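Local coordinates for protein esterase (Uncultured bacterium, PDB 5EGN) that probably hydrolyses carboxylic esters and degrades N-acyl homoserine lactones, the signals of bacterial quorum sensing, as an alpha/beta-hydrolase-fold enzyme, at residues 149-161 / 238-250. The protein carries 2 engineered substitutions. Sequence-based numbering, arbitrary orientation.
Engineered in segment 238-250: N238 (natural residue Lys).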
# COMPACT_ATOMS: atom_id res chain seq x y z
N ALA A 149 -14.41 10.07 10.15
CA ALA A 149 -13.46 10.28 9.06
C ALA A 149 -13.89 9.60 7.77
O ALA A 149 -13.34 9.86 6.70
CB ALA A 149 -12.08 9.78 9.47
N VAL A 150 -14.88 8.72 7.86
CA VAL A 150 -15.39 8.03 6.68
C VAL A 150 -16.89 8.23 6.53
O VAL A 150 -17.61 8.37 7.52
CB VAL A 150 -15.07 6.52 6.73
CG1 VAL A 150 -13.59 6.28 6.47
CG2 VAL A 150 -15.50 5.92 8.06
N SER A 151 -17.36 8.26 5.29
CA SER A 151 -18.78 8.46 5.02
C SER A 151 -19.57 7.21 5.38
O SER A 151 -19.00 6.14 5.56
CB SER A 151 -19.00 8.83 3.56
OG SER A 151 -18.76 7.72 2.70
N ALA A 152 -20.89 7.36 5.48
CA ALA A 152 -21.77 6.24 5.76
C ALA A 152 -21.71 5.22 4.64
O ALA A 152 -21.69 4.01 4.88
CB ALA A 152 -23.20 6.73 5.96
N ARG A 153 -21.66 5.72 3.41
CA ARG A 153 -21.55 4.87 2.23
C ARG A 153 -20.26 4.06 2.25
O ARG A 153 -20.23 2.89 1.86
CB ARG A 153 -21.62 5.73 0.96
CG ARG A 153 -21.68 4.95 -0.34
CD ARG A 153 -21.84 5.92 -1.50
NE ARG A 153 -21.74 5.28 -2.80
CZ ARG A 153 -22.66 5.38 -3.76
NH1 ARG A 153 -23.75 6.10 -3.55
NH2 ARG A 153 -22.48 4.76 -4.92
N SER A 154 -19.19 4.69 2.73
CA SER A 154 -17.90 4.02 2.87
C SER A 154 -17.95 2.99 3.99
O SER A 154 -17.36 1.92 3.88
CB SER A 154 -16.79 5.03 3.13
OG SER A 154 -16.58 5.86 2.00
N LYS A 155 -18.66 3.31 5.07
CA LYS A 155 -18.85 2.37 6.17
C LYS A 155 -19.64 1.16 5.70
O LYS A 155 -19.48 0.06 6.23
CB LYS A 155 -19.57 3.04 7.34
CG LYS A 155 -18.76 4.12 8.03
CD LYS A 155 -19.52 4.71 9.20
CE LYS A 155 -18.73 5.82 9.87
NZ LYS A 155 -19.43 6.37 11.06
N ARG A 156 -20.49 1.36 4.70
CA ARG A 156 -21.30 0.29 4.15
C ARG A 156 -20.49 -0.59 3.20
O ARG A 156 -20.42 -1.81 3.38
CB ARG A 156 -22.52 0.86 3.42
CG ARG A 156 -23.57 -0.18 3.04
CD ARG A 156 -24.65 0.43 2.16
NE ARG A 156 -24.19 0.66 0.79
CZ ARG A 156 -24.52 1.72 0.06
NH1 ARG A 156 -25.30 2.66 0.56
NH2 ARG A 156 -24.06 1.83 -1.18
N GLU A 157 -19.88 0.03 2.19
CA GLU A 157 -19.24 -0.72 1.11
C GLU A 157 -17.76 -1.03 1.35
O GLU A 157 -17.25 -2.03 0.86
CB GLU A 157 -19.41 0.03 -0.21
CG GLU A 157 -20.86 0.20 -0.64
CD GLU A 157 -21.00 0.91 -1.98
OE1 GLU A 157 -19.98 1.36 -2.53
OE2 GLU A 157 -22.14 1.02 -2.48
N ARG A 158 -17.07 -0.17 2.11
CA ARG A 158 -15.64 -0.37 2.37
C ARG A 158 -15.27 -0.20 3.85
O ARG A 158 -14.63 0.79 4.21
CB ARG A 158 -14.81 0.61 1.52
CG ARG A 158 -15.20 0.67 0.05
CD ARG A 158 -14.15 1.42 -0.77
NE ARG A 158 -14.59 1.64 -2.14
CZ ARG A 158 -13.81 1.53 -3.21
NH1 ARG A 158 -12.53 1.20 -3.06
NH2 ARG A 158 -14.29 1.75 -4.42
N PRO A 159 -15.65 -1.17 4.70
CA PRO A 159 -15.31 -1.13 6.13
C PRO A 159 -13.81 -1.31 6.40
O PRO A 159 -13.30 -0.92 7.46
CB PRO A 159 -16.12 -2.30 6.70
CG PRO A 159 -16.31 -3.23 5.55
CD PRO A 159 -16.46 -2.35 4.35
N GLU A 160 -13.12 -1.89 5.42
CA GLU A 160 -11.69 -2.14 5.52
C GLU A 160 -10.89 -0.85 5.69
O GLU A 160 -9.77 -0.87 6.21
CB GLU A 160 -11.19 -2.90 4.29
CG GLU A 160 -11.31 -2.13 2.98
CD GLU A 160 -12.59 -2.44 2.23
OE1 GLU A 160 -13.50 -3.06 2.82
OE2 GLU A 160 -12.69 -2.06 1.05
N ILE A 161 -11.46 0.27 5.25
CA ILE A 161 -10.81 1.57 5.38
C ILE A 161 -10.71 1.99 6.85
O ILE A 161 -9.62 2.26 7.36
CB ILE A 161 -11.56 2.65 4.58
CG1 ILE A 161 -11.54 2.32 3.09
CG2 ILE A 161 -10.94 4.02 4.83
CD1 ILE A 161 -12.26 3.33 2.22
N ASN A 238 -19.32 14.56 -2.60
CA ASN A 238 -20.45 13.84 -2.03
C ASN A 238 -20.10 12.40 -1.65
O ASN A 238 -19.39 11.72 -2.39
CB ASN A 238 -21.62 13.82 -3.02
CG ASN A 238 -22.88 14.48 -2.48
OD1 ASN A 238 -22.92 15.69 -2.29
ND2 ASN A 238 -23.91 13.68 -2.25
N ASP A 239 -20.62 11.95 -0.50
CA ASP A 239 -20.47 10.57 -0.01
C ASP A 239 -19.02 10.19 0.33
O ASP A 239 -18.64 9.03 0.23
CB ASP A 239 -21.02 9.56 -1.04
CG ASP A 239 -22.53 9.46 -1.04
OD1 ASP A 239 -23.11 9.23 0.04
OD2 ASP A 239 -23.13 9.60 -2.13
N VAL A 240 -18.22 11.17 0.76
CA VAL A 240 -16.82 10.91 1.11
C VAL A 240 -16.45 11.58 2.43
O VAL A 240 -17.02 12.63 2.76
CB VAL A 240 -15.87 11.41 -0.00
CG1 VAL A 240 -14.41 11.18 0.36
CG2 VAL A 240 -16.20 10.70 -1.30
N GLY A 241 -15.55 10.97 3.20
CA GLY A 241 -15.07 11.56 4.44
C GLY A 241 -13.66 12.11 4.30
O GLY A 241 -13.41 13.02 3.51
N HIS A 242 -12.72 11.54 5.06
CA HIS A 242 -11.36 12.07 5.15
C HIS A 242 -10.43 11.48 4.10
O HIS A 242 -9.39 12.06 3.79
CB HIS A 242 -10.78 11.79 6.55
CG HIS A 242 -9.72 12.75 6.97
ND1 HIS A 242 -9.93 14.11 7.05
CD2 HIS A 242 -8.43 12.55 7.35
CE1 HIS A 242 -8.82 14.71 7.45
NE2 HIS A 242 -7.90 13.78 7.64
N PHE A 243 -10.81 10.34 3.53
CA PHE A 243 -9.90 9.61 2.65
C PHE A 243 -10.48 9.37 1.26
O PHE A 243 -10.79 8.24 0.90
CB PHE A 243 -9.53 8.28 3.30
CG PHE A 243 -9.17 8.39 4.75
CD1 PHE A 243 -7.90 8.81 5.14
CD2 PHE A 243 -10.09 8.09 5.73
CE1 PHE A 243 -7.57 8.92 6.48
CE2 PHE A 243 -9.77 8.19 7.07
CZ PHE A 243 -8.51 8.61 7.44
N TYR A 244 -10.59 10.44 0.48
CA TYR A 244 -11.09 10.37 -0.89
C TYR A 244 -10.27 9.40 -1.74
O TYR A 244 -10.82 8.72 -2.61
CB TYR A 244 -11.08 11.77 -1.52
CG TYR A 244 -11.85 11.89 -2.82
CD1 TYR A 244 -12.82 10.96 -3.17
CD2 TYR A 244 -11.61 12.94 -3.69
CE1 TYR A 244 -13.53 11.07 -4.35
CE2 TYR A 244 -12.31 13.06 -4.88
CZ TYR A 244 -13.26 12.12 -5.20
OH TYR A 244 -13.96 12.24 -6.38
N GLN A 245 -8.97 9.34 -1.49
CA GLN A 245 -8.09 8.51 -2.30
C GLN A 245 -8.31 7.02 -2.05
O GLN A 245 -7.89 6.17 -2.83
CB GLN A 245 -6.62 8.86 -2.05
CG GLN A 245 -6.03 8.31 -0.77
CD GLN A 245 -6.25 9.22 0.43
OE1 GLN A 245 -7.38 9.60 0.73
NE2 GLN A 245 -5.17 9.57 1.10
N LEU A 246 -8.99 6.70 -0.94
CA LEU A 246 -9.31 5.32 -0.62
C LEU A 246 -10.79 5.01 -0.78
O LEU A 246 -11.17 3.91 -1.17
CB LEU A 246 -8.87 4.98 0.81
CG LEU A 246 -7.39 4.63 1.01
CD1 LEU A 246 -7.14 4.21 2.45
CD2 LEU A 246 -6.97 3.53 0.05
N GLU A 247 -11.64 5.99 -0.46
CA GLU A 247 -13.08 5.81 -0.52
C GLU A 247 -13.58 5.71 -1.96
O GLU A 247 -14.40 4.84 -2.28
CB GLU A 247 -13.79 6.94 0.23
CG GLU A 247 -13.52 6.94 1.73
CD GLU A 247 -14.29 8.02 2.46
OE1 GLU A 247 -13.64 8.88 3.10
OE2 GLU A 247 -15.54 8.00 2.42
N ARG A 248 -13.11 6.60 -2.81
CA ARG A 248 -13.41 6.54 -4.24
C ARG A 248 -12.15 6.81 -5.06
O ARG A 248 -12.03 7.86 -5.68
CB ARG A 248 -14.51 7.55 -4.61
CG ARG A 248 -15.78 7.43 -3.78
CD ARG A 248 -16.91 8.28 -4.35
NE ARG A 248 -17.39 7.77 -5.62
CZ ARG A 248 -18.29 6.79 -5.74
NH1 ARG A 248 -18.79 6.22 -4.65
NH2 ARG A 248 -18.67 6.38 -6.94
N PRO A 249 -11.22 5.85 -5.06
CA PRO A 249 -9.86 6.00 -5.62
C PRO A 249 -9.80 6.47 -7.07
O PRO A 249 -9.05 7.39 -7.37
CB PRO A 249 -9.27 4.60 -5.49
CG PRO A 249 -10.03 3.98 -4.37
CD PRO A 249 -11.42 4.50 -4.51
N SER A 250 -10.58 5.85 -7.95
CA SER A 250 -10.54 6.19 -9.38
C SER A 250 -10.99 7.63 -9.64
O SER A 250 -10.42 8.32 -10.49
CB SER A 250 -11.41 5.22 -10.18
OG SER A 250 -10.78 3.96 -10.30
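With CG anti to its carbonyl carbon (chi1 -66°) and the chain extended beyond it, E247 reaches from helix 244-247 to the start of helix 152-157, where the hydroxyl of S154 donates to E247 OE2, at a doubtfully short modelled distance. S151 OG, turned between its backbone N and carbonyl carbon (chi1 70°), caps that helix by accepting from S154 N and donates to D239 O at 2.8 Å, from above the carbonyl plane. S151 N adds a weak bond to E247 OE2. The carboxylate is also held by amides of the preceding loop: G241 N meets both oxygens on their syn sides, and F243 N takes the anti lone pair of OE1. An alanine in place of E247 would probably leave these buried amides and the S154 hydroxyl without their common acceptor and let the loop shift. H242 N, the backbone amide of the probable catalytic histidine, points at A149 O, again doubtfully close; its ND1 bonds D214. The F243 ring receives V150 CG1 at its edge and A149 CB obliquely, 3.7 Å from CE2. I161 CD1 packs 4.0 Å from L246 CB. R158 lays one guanidinium face over E247 O, while its NH1 pairs with E160 of the second subunit. The contact joins helices 152-157 and 159-168, of the helical insertion following strand 110-116, to the histidine loop between edge strand 233-237 and helix 244-247.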